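Local coordinates for protein N-acetylglucosamine-specific lectin (Saxidomus purpuratus, PDB 6A7T) that binds N-acetylglucosamine and N-acetylgalactosamine as a C-type lectin whose sugar recognition does not depend on calcium, at residues 116-121 with 137-142; 84-89 with 127-132. All coordinates share one frame; numbering follows the deposited sequence.

Both contacts involve the same four-stranded sheet of the C-type lectin domain, their centres about 12 Å apart. Contact 2 pairs strand 87-95 with strand 125-131 inside this antiparallel sheet, and contact 1 ties the loop at 116-121 to its outer strand, 134-141. Strands 125-131 and 134-141 are neighbours, and probable hydrogen bonds join the contacts from Leu-129 N to Gln-137 O (2.8 Å) and from Asp-127 N to Asn-139 O (3.0 Å). Contact 1 holds the sugar-binding residues Lys-118, Asn-139 and His-141, although no sugar is bound in this chain. Contact 2 adjoins them, Trp-89 CH2 packing 3.6 Å from His-141 CD2.

Contact 1. Residues 116-121 with 137-142; sequences PGKPDN and QWNDHV
At the sugar-binding site of this C-type lectin, the loop residues Lys-118, Pro-119 and Asp-120 lie against Asn-139 and Asp-140 at the end of strand 134-141. The Asp-140 carboxylate grips the loop backbone with both oxygens: OD1 accepts Asp-120 N at 2.9 Å in a nearly straight bond (164°), while OD2 accepts Asn-121 N at 2.8 Å, more bent at 131°. Each oxygen uses its syn lone pair. The peptide bond between Lys-118 and Pro-119, just before these amides, is cis, and Pro-119 CB rests 3.5 Å from Asp-140 OD2. Lys-Pro-Asp with its cis proline and Trp-Asn-Asp on the strand occupy the places of the sugar-site motifs of C-type lectins. Calcium has been seen at Asp-120, Asn-139 and Asp-140, but none is bound there in this chain. Lys-118, its chain bent at chi2 (-59°), curls over Asn-139, whose OD1 lies 3.2 Å from Lys-118 CE; its NZ runs on to a 2.9 Å salt bridge with Asp-120 OD2. That bond probably offsets the repulsion between the nearly parallel carboxylates of Asp-120 and Asp-140, whose OD2 and OD1 are 3.7 Å apart. A water donates to Asp-120 OD2 and Asp-140 O and accepts from Asn-139 ND2.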
ATOM      1  N   PRO B 116      20.558  -6.062   5.492  1.00 16.69           N
ATOM      2  CA  PRO B 116      21.191  -7.276   4.950  1.00 18.98           C
ATOM      3  C   PRO B 116      21.240  -8.462   5.929  1.00 17.57           C
ATOM      4  O   PRO B 116      21.564  -8.352   7.121  1.00 17.26           O
ATOM      5  CB  PRO B 116      22.569  -6.718   4.586  1.00 18.89           C
ATOM      6  CG  PRO B 116      22.283  -5.300   4.171  1.00 21.76           C
ATOM      7  CD  PRO B 116      21.390  -4.873   5.310  1.00 19.05           C
ATOM      8  N   GLY B 117      20.837  -9.622   5.439  1.00 17.54           N
ATOM      9  CA  GLY B 117      20.832 -10.791   6.246  1.00 16.74           C
ATOM     10  C   GLY B 117      19.585 -10.936   7.094  1.00 18.18           C
ATOM     11  O   GLY B 117      19.413 -11.972   7.732  1.00 19.58           O
ATOM     12  N   LYS B 118      18.706  -9.916   7.109  1.00 17.50           N
ATOM     13  CA  LYS B 118      17.492  -9.977   7.936  1.00 17.62           C
ATOM     14  C   LYS B 118      16.281 -10.175   7.017  1.00 15.04           C
ATOM     15  O   LYS B 118      16.345  -9.796   5.852  1.00 16.76           O
ATOM     16  CB  LYS B 118      17.382  -8.690   8.763  1.00 17.27           C
ATOM     17  CG  LYS B 118      18.650  -8.315   9.520  1.00 17.80           C
ATOM     18  CD  LYS B 118      19.089  -9.382  10.489  1.00 19.16           C
ATOM     19  CE  LYS B 118      20.146  -8.904  11.462  1.00 19.76           C
ATOM     20  NZ  LYS B 118      20.448  -9.956  12.453  1.00 22.20           N
ATOM     21  N   PRO B 119      15.195 -10.758   7.551  1.00 15.78           N
ATOM     22  CA  PRO B 119      15.034 -11.154   8.941  1.00 15.64           C
ATOM     23  C   PRO B 119      15.664 -12.490   9.377  1.00 17.14           C
ATOM     24  O   PRO B 119      15.877 -13.371   8.558  1.00 19.58           O
ATOM     25  CB  PRO B 119      13.518 -11.269   9.104  1.00 16.16           C
ATOM     26  CG  PRO B 119      13.070 -11.718   7.731  1.00 16.67           C
ATOM     27  CD  PRO B 119      13.961 -10.954   6.785  1.00 16.09           C
ATOM     28  N   ASP B 120      15.849 -12.675  10.685  1.00 19.67           N
ATOM     29  CA  ASP B 120      16.243 -13.985  11.273  1.00 20.60           C
ATOM     30  C   ASP B 120      15.066 -14.970  11.332  1.00 22.97           C
ATOM     31  O   ASP B 120      15.287 -16.184  11.492  1.00 20.71           O
ATOM     32  CB  ASP B 120      16.848 -13.760  12.640  1.00 21.27           C
ATOM     33  CG  ASP B 120      18.216 -13.128  12.508  1.00 23.51           C
ATOM     34  OD1 ASP B 120      19.104 -13.802  11.921  1.00 27.30           O
ATOM     35  OD2 ASP B 120      18.383 -11.978  12.952  1.00 21.39           O
ATOM     36  N   ASN B 121      13.827 -14.454  11.252  1.00 21.37           N
ATOM     37  CA  ASN B 121      12.579 -15.261  11.307  1.00 21.65           C
ATOM     38  C   ASN B 121      12.469 -15.896  12.688  1.00 22.27           C
ATOM     39  O   ASN B 121      12.382 -17.126  12.840  1.00 24.72           O
ATOM     40  CB  ASN B 121      12.487 -16.253  10.139  1.00 24.32           C
ATOM     41  CG  ASN B 121      12.291 -15.521   8.832  1.00 24.53           C
ATOM     42  OD1 ASN B 121      13.010 -15.722   7.863  1.00 30.74           O
ATOM     43  ND2 ASN B 121      11.324 -14.629   8.817  1.00 24.37           N
ATOM     44  N   GLN B 137      18.590   0.007   9.467  1.00 11.33           N
ATOM     45  CA  GLN B 137      17.594  -0.790   8.724  1.00 11.10           C
ATOM     46  C   GLN B 137      16.856  -1.715   9.683  1.00 10.51           C
ATOM     47  O   GLN B 137      17.212  -1.828  10.898  1.00  9.87           O
ATOM     48  CB  GLN B 137      18.306  -1.551   7.598  1.00 13.07           C
ATOM     49  CG  GLN B 137      18.903  -0.604   6.593  1.00 13.94           C
ATOM     50  CD  GLN B 137      19.873  -1.313   5.689  1.00 18.49           C
ATOM     51  OE1 GLN B 137      20.957  -1.745   6.109  1.00 16.34           O
ATOM     52  NE2 GLN B 137      19.457  -1.450   4.441  1.00 17.33           N
ATOM     53  N   TRP B 138      15.875  -2.466   9.172  1.00  9.68           N
ATOM     54  CA  TRP B 138      14.997  -3.219  10.088  1.00  9.88           C
ATOM     55  C   TRP B 138      15.705  -4.488  10.569  1.00 10.05           C
ATOM     56  O   TRP B 138      16.327  -5.171   9.780  1.00 10.49           O
ATOM     57  CB  TRP B 138      13.668  -3.652   9.477  1.00 10.40           C
ATOM     58  CG  TRP B 138      12.865  -2.536   8.905  1.00 10.31           C
ATOM     59  CD1 TRP B 138      13.034  -1.186   9.048  1.00  9.43           C
ATOM     60  CD2 TRP B 138      11.756  -2.729   8.003  1.00 10.34           C
ATOM     61  NE1 TRP B 138      12.110  -0.525   8.267  1.00 11.56           N
ATOM     62  CE2 TRP B 138      11.307  -1.446   7.635  1.00 10.51           C
ATOM     63  CE3 TRP B 138      11.134  -3.869   7.462  1.00 11.57           C
ATOM     64  CZ2 TRP B 138      10.237  -1.257   6.756  1.00 10.49           C
ATOM     65  CZ3 TRP B 138      10.072  -3.676   6.600  1.00 11.33           C
ATOM     66  CH2 TRP B 138       9.609  -2.389   6.296  1.00 11.62           C
ATOM     67  N   ASN B 139      15.411  -4.853  11.802  1.00 10.45           N
ATOM     68  CA  ASN B 139      15.749  -6.133  12.394  1.00 10.29           C
ATOM     69  C   ASN B 139      14.573  -6.685  13.178  1.00 10.03           C
ATOM     70  O   ASN B 139      13.745  -5.916  13.697  1.00 10.32           O
ATOM     71  CB  ASN B 139      16.971  -6.038  13.339  1.00 11.36           C
ATOM     72  CG  ASN B 139      17.438  -7.388  13.825  1.00 12.32           C
ATOM     73  OD1 ASN B 139      17.403  -8.399  13.090  1.00 12.36           O
ATOM     74  ND2 ASN B 139      17.940  -7.380  15.061  1.00 12.35           N
ATOM     75  N   ASP B 140      14.528  -8.025  13.324  1.00 10.18           N
ATOM     76  CA  ASP B 140      13.576  -8.700  14.123  1.00 11.40           C
ATOM     77  C   ASP B 140      14.249  -9.175  15.413  1.00 11.71           C
ATOM     78  O   ASP B 140      15.264  -9.808  15.393  1.00 12.14           O
ATOM     79  CB  ASP B 140      12.891  -9.890  13.434  1.00 12.86           C
ATOM     80  CG  ASP B 140      13.777 -10.912  12.761  1.00 13.40           C
ATOM     81  OD1 ASP B 140      14.964 -10.610  12.455  1.00 12.65           O
ATOM     82  OD2 ASP B 140      13.209 -12.026  12.486  1.00 14.90           O
ATOM     83  N   HIS B 141      13.601  -8.895  16.521  1.00 13.20           N
ATOM     84  CA  HIS B 141      14.119  -9.257  17.860  1.00 13.01           C
ATOM     85  C   HIS B 141      13.111 -10.177  18.569  1.00 13.84           C
ATOM     86  O   HIS B 141      11.952  -9.840  18.674  1.00 13.20           O
ATOM     87  CB  HIS B 141      14.345  -7.989  18.661  1.00 12.91           C
ATOM     88  CG  HIS B 141      15.009  -8.231  19.971  1.00 13.72           C
ATOM     89  ND1 HIS B 141      16.313  -8.650  20.041  1.00 14.73           N
ATOM     90  CD2 HIS B 141      14.562  -8.108  21.236  1.00 13.79           C
ATOM     91  CE1 HIS B 141      16.631  -8.794  21.318  1.00 14.85           C
ATOM     92  NE2 HIS B 141      15.606  -8.453  22.070  1.00 14.49           N
ATOM     93  N   VAL B 142      13.586 -11.276  19.196  1.00 14.93           N
ATOM     94  CA  VAL B 142      12.727 -12.323  19.775  0.50 15.90           C
ATOM     95  C   VAL B 142      11.933 -11.783  20.959  1.00 16.63           C
ATOM     96  O   VAL B 142      10.776 -12.151  21.157  1.00 19.69           O
ATOM     97  CB  VAL B 142      13.526 -13.571  20.221  0.50 16.42           C
ATOM     98  CG1 VAL B 142      14.558 -13.242  21.285  0.50 18.26           C
ATOM     99  CG2 VAL B 142      12.608 -14.673  20.741  0.50 16.35           C
TER
HETATM  100  O   HOH W   1      18.412 -10.398  15.791  1.00 16.40           O

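Contact 2. Residues 84-89 with 127-132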
ATOM      1  N   ALA B  84      23.781   8.102  20.746  1.00 11.48           N
ATOM      2  CA  ALA B  84      23.565   7.475  22.062  1.00 10.26           C
ATOM      3  C   ALA B  84      22.848   6.124  21.914  1.00  9.94           C
ATOM      4  O   ALA B  84      23.118   5.196  22.653  1.00 10.80           O
ATOM      5  CB  ALA B  84      22.827   8.427  22.913  1.00 10.25           C
ATOM      6  N   LYS B  85      21.867   6.065  20.983  1.00 10.19           N
ATOM      7  CA  LYS B  85      21.046   4.847  20.764  1.00 10.29           C
ATOM      8  C   LYS B  85      21.437   4.143  19.451  1.00  9.53           C
ATOM      9  O   LYS B  85      21.850   4.845  18.503  1.00  9.17           O
ATOM     10  CB  LYS B  85      19.574   5.283  20.715  1.00 10.35           C
ATOM     11  CG  LYS B  85      19.085   5.958  21.999  1.00 11.80           C
ATOM     12  CD  LYS B  85      19.232   5.107  23.234  1.00 12.65           C
ATOM     13  CE  LYS B  85      18.427   5.501  24.458  1.00 14.61           C
ATOM     14  NZ  LYS B  85      18.662   6.880  24.899  1.00 16.54           N
ATOM     15  N   HIS B  86      21.365   2.799  19.461  1.00  8.89           N
ATOM     16  CA  HIS B  86      21.624   2.026  18.240  1.00 10.05           C
ATOM     17  C   HIS B  86      20.427   1.164  17.807  1.00  9.60           C
ATOM     18  O   HIS B  86      20.546   0.446  16.811  1.00  9.84           O
ATOM     19  CB  HIS B  86      22.861   1.129  18.391  1.00 11.83           C
ATOM     20  CG  HIS B  86      22.735   0.148  19.493  1.00 13.59           C
ATOM     21  ND1 HIS B  86      22.794   0.527  20.838  1.00 15.99           N
ATOM     22  CD2 HIS B  86      22.526  -1.196  19.492  1.00 14.92           C
ATOM     23  CE1 HIS B  86      22.601  -0.538  21.588  1.00 16.60           C
ATOM     24  NE2 HIS B  86      22.471  -1.614  20.790  1.00 16.30           N
ATOM     25  N   TYR B  87      19.289   1.277  18.470  1.00  8.52           N
ATOM     26  CA  TYR B  87      18.015   0.604  17.987  1.00  8.90           C
ATOM     27  C   TYR B  87      16.808   1.354  18.544  1.00  8.15           C
ATOM     28  O   TYR B  87      16.830   1.816  19.667  1.00  6.63           O
ATOM     29  CB  TYR B  87      17.916  -0.889  18.347  1.00  9.96           C
ATOM     30  CG  TYR B  87      17.847  -1.217  19.814  1.00 12.14           C
ATOM     31  CD1 TYR B  87      19.019  -1.302  20.533  1.00 15.00           C
ATOM     32  CD2 TYR B  87      16.650  -1.464  20.467  1.00 14.43           C
ATOM     33  CE1 TYR B  87      19.010  -1.622  21.872  1.00 17.02           C
ATOM     34  CE2 TYR B  87      16.633  -1.794  21.812  1.00 16.20           C
ATOM     35  CZ  TYR B  87      17.820  -1.855  22.517  1.00 17.21           C
ATOM     36  OH  TYR B  87      17.887  -2.145  23.860  1.00 22.30           O
ATOM     37  N   TYR B  88      15.694   1.361  17.755  1.00  7.60           N
ATOM     38  CA  TYR B  88      14.410   1.973  18.117  1.00  7.43           C
ATOM     39  C   TYR B  88      13.275   1.023  17.668  1.00  6.91           C
ATOM     40  O   TYR B  88      13.302   0.566  16.531  1.00  6.62           O
ATOM     41  CB  TYR B  88      14.195   3.317  17.436  1.00  7.43           C
ATOM     42  CG  TYR B  88      15.062   4.451  17.922  1.00  7.44           C
ATOM     43  CD1 TYR B  88      16.417   4.474  17.633  1.00  7.29           C
ATOM     44  CD2 TYR B  88      14.508   5.494  18.649  1.00  7.76           C
ATOM     45  CE1 TYR B  88      17.220   5.542  18.020  1.00  8.18           C
ATOM     46  CE2 TYR B  88      15.326   6.521  19.122  1.00  8.45           C
ATOM     47  CZ  TYR B  88      16.655   6.568  18.752  1.00  8.72           C
ATOM     48  OH  TYR B  88      17.409   7.617  19.218  1.00 11.19           O
ATOM     49  N   TRP B  89      12.345   0.737  18.569  1.00  6.94           N
ATOM     50  CA  TRP B  89      11.166  -0.078  18.222  1.00  7.03           C
ATOM     51  C   TRP B  89      10.276   0.647  17.200  1.00  7.29           C
ATOM     52  O   TRP B  89      10.023   1.854  17.293  1.00  7.58           O
ATOM     53  CB  TRP B  89      10.382  -0.466  19.480  1.00  7.93           C
ATOM     54  CG  TRP B  89      11.170  -1.238  20.497  1.00  8.19           C
ATOM     55  CD1 TRP B  89      11.357  -0.910  21.818  1.00  9.53           C
ATOM     56  CD2 TRP B  89      11.882  -2.472  20.286  1.00  9.00           C
ATOM     57  NE1 TRP B  89      12.134  -1.851  22.433  1.00 10.17           N
ATOM     58  CE2 TRP B  89      12.516  -2.790  21.510  1.00 10.75           C
ATOM     59  CE3 TRP B  89      12.103  -3.313  19.198  1.00 10.03           C
ATOM     60  CZ2 TRP B  89      13.259  -3.958  21.672  1.00 11.28           C
ATOM     61  CZ3 TRP B  89      12.882  -4.441  19.343  1.00 11.23           C
ATOM     62  CH2 TRP B  89      13.438  -4.777  20.585  1.00 11.36           C
ATOM     63  N   ASP B 127      12.580  -3.460  15.023  1.00  7.68           N
ATOM     64  CA  ASP B 127      13.243  -2.181  15.295  1.00  7.98           C
ATOM     65  C   ASP B 127      13.953  -1.688  14.051  1.00  8.36           C
ATOM     66  O   ASP B 127      14.048  -2.386  13.007  1.00  9.36           O
ATOM     67  CB  ASP B 127      14.282  -2.294  16.433  1.00  8.25           C
ATOM     68  CG  ASP B 127      15.376  -3.325  16.196  1.00  9.65           C
ATOM     69  OD1 ASP B 127      15.754  -3.538  15.031  1.00 11.27           O
ATOM     70  OD2 ASP B 127      15.969  -3.772  17.239  1.00 11.81           O
ATOM     71  N   TYR B 128      14.385  -0.425  14.067  1.00  7.89           N
ATOM     72  CA  TYR B 128      15.494   0.038  13.246  1.00  7.78           C
ATOM     73  C   TYR B 128      16.767  -0.226  14.075  1.00  8.32           C
ATOM     74  O   TYR B 128      16.755   0.007  15.287  1.00  7.58           O
ATOM     75  CB  TYR B 128      15.442   1.532  12.928  1.00  8.01           C
ATOM     76  CG  TYR B 128      14.633   1.855  11.711  1.00  7.65           C
ATOM     77  CD1 TYR B 128      15.231   1.926  10.474  1.00  8.17           C
ATOM     78  CD2 TYR B 128      13.293   2.138  11.813  1.00  7.54           C
ATOM     79  CE1 TYR B 128      14.497   2.173   9.323  1.00  8.86           C
ATOM     80  CE2 TYR B 128      12.544   2.394  10.682  1.00  7.74           C
ATOM     81  CZ  TYR B 128      13.148   2.442   9.441  1.00  8.59           C
ATOM     82  OH  TYR B 128      12.400   2.660   8.307  1.00  9.98           O
ATOM     83  N   LEU B 129      17.771  -0.810  13.435  1.00  9.03           N
ATOM     84  CA  LEU B 129      19.018  -1.180  14.137  1.00  9.26           C
ATOM     85  C   LEU B 129      20.198  -0.535  13.423  1.00  9.77           C
ATOM     86  O   LEU B 129      20.223  -0.425  12.192  1.00  8.24           O
ATOM     87  CB  LEU B 129      19.143  -2.716  14.115  1.00  9.54           C
ATOM     88  CG  LEU B 129      20.484  -3.294  14.584  1.00 10.00           C
ATOM     89  CD1 LEU B 129      20.684  -2.997  16.044  1.00 10.42           C
ATOM     90  CD2 LEU B 129      20.477  -4.786  14.325  1.00 11.27           C
ATOM     91  N   ASN B 130      21.225  -0.164  14.200  1.00 11.13           N
ATOM     92  CA  ASN B 130      22.495   0.257  13.648  1.00 12.39           C
ATOM     93  C   ASN B 130      23.593  -0.643  14.234  1.00 13.16           C
ATOM     94  O   ASN B 130      24.008  -0.489  15.380  1.00 13.73           O
ATOM     95  CB  ASN B 130      22.766   1.727  13.946  1.00 13.31           C
ATOM     96  CG  ASN B 130      24.055   2.256  13.348  1.00 15.20           C
ATOM     97  OD1 ASN B 130      24.390   1.931  12.211  1.00 15.84           O
ATOM     98  ND2 ASN B 130      24.704   3.176  14.057  1.00 17.46           N
ATOM     99  N   TYR B 131      24.023  -1.624  13.431  1.00 15.27           N
ATOM    100  CA  TYR B 131      25.034  -2.581  13.832  1.00 15.09           C
ATOM    101  C   TYR B 131      25.596  -3.261  12.579  1.00 16.27           C
ATOM    102  O   TYR B 131      24.859  -3.966  11.870  1.00 16.59           O
ATOM    103  CB  TYR B 131      24.480  -3.631  14.789  1.00 14.50           C
ATOM    104  CG  TYR B 131      25.481  -4.686  15.166  1.00 16.76           C
ATOM    105  CD1 TYR B 131      26.615  -4.376  15.894  1.00 16.91           C
ATOM    106  CD2 TYR B 131      25.282  -6.003  14.803  1.00 17.07           C
ATOM    107  CE1 TYR B 131      27.536  -5.361  16.224  1.00 18.13           C
ATOM    108  CE2 TYR B 131      26.175  -6.996  15.163  1.00 17.10           C
ATOM    109  CZ  TYR B 131      27.323  -6.675  15.847  1.00 18.95           C
ATOM    110  OH  TYR B 131      28.221  -7.666  16.192  1.00 20.41           O
ATOM    111  N   LYS B 132      26.918  -3.143  12.420  1.00 19.01           N
ATOM    112  CA  LYS B 132      27.666  -3.749  11.301  1.00 22.89           C
ATOM    113  C   LYS B 132      26.934  -3.451   9.978  1.00 22.01           C
ATOM    114  O   LYS B 132      26.759  -2.289   9.674  1.00 22.85           O
ATOM    115  CB  LYS B 132      27.896  -5.237  11.557  1.00 24.41           C
ATOM    116  CG  LYS B 132      28.881  -5.524  12.680  1.00 27.55           C
ATOM    117  CD  LYS B 132      29.188  -6.997  12.773  1.00 30.24           C
ATOM    118  CE  LYS B 132      30.307  -7.308  13.744  1.00 30.80           C
ATOM    119  NZ  LYS B 132      30.464  -8.778  13.890  1.00 34.13           N
TER
HETATM  120  O   HOH W   2      24.059   4.479  16.761  1.00 15.62           O
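Tyr-88 and Tyr-128 pair across two antiparallel strands through mutual backbone bonds, Tyr-88 N to Tyr-128 O at 3.0 Å and Tyr-128 N to Tyr-88 O at 2.9 Å. A third, from Asn-130 N to His-86 O at 2.8 Å, carries the ladder past the start of strand 87-95, and a water between Lys-85 O and Asn-130 ND2 extends the link beyond it. Tyr-87 with Leu-129 and Trp-89 with Asp-127 are the non-hydrogen-bonded pairs on either side of the tyrosines. These strands are the middle two of the four-stranded sheet that carries the sugar site in this C-type lectin domain. The rings of Tyr-88 and Tyr-128 leave the contact on one face of the sheet and pack on helix 69-80, their hydroxyls bonded to Glu-44 and Asp-72 respectively.

Asp-127 reaches across to the other strand. Its CB sits 3.0 Å from Tyr-88 O and 3.7 Å from Trp-89 CE3. With chi1 at 58°, CG lies between the backbone N and the carbonyl carbon, near Tyr-87 CB. Beyond it, OD2 lies between Tyr-87 CB (3.7 Å) and Trp-89 CZ3 (3.8 Å). Asp-127 OD1 turns to the next strand, 3.3 Å from Asn-139 CB. Leu-129 CD1 adds apolar packing against Tyr-87 CB. The polar pairing across the strands is thus made by backbone atoms, and the Asp-127 carboxylate meets the opposite strand through carbon contacts alone, which would add little directional hold of their own.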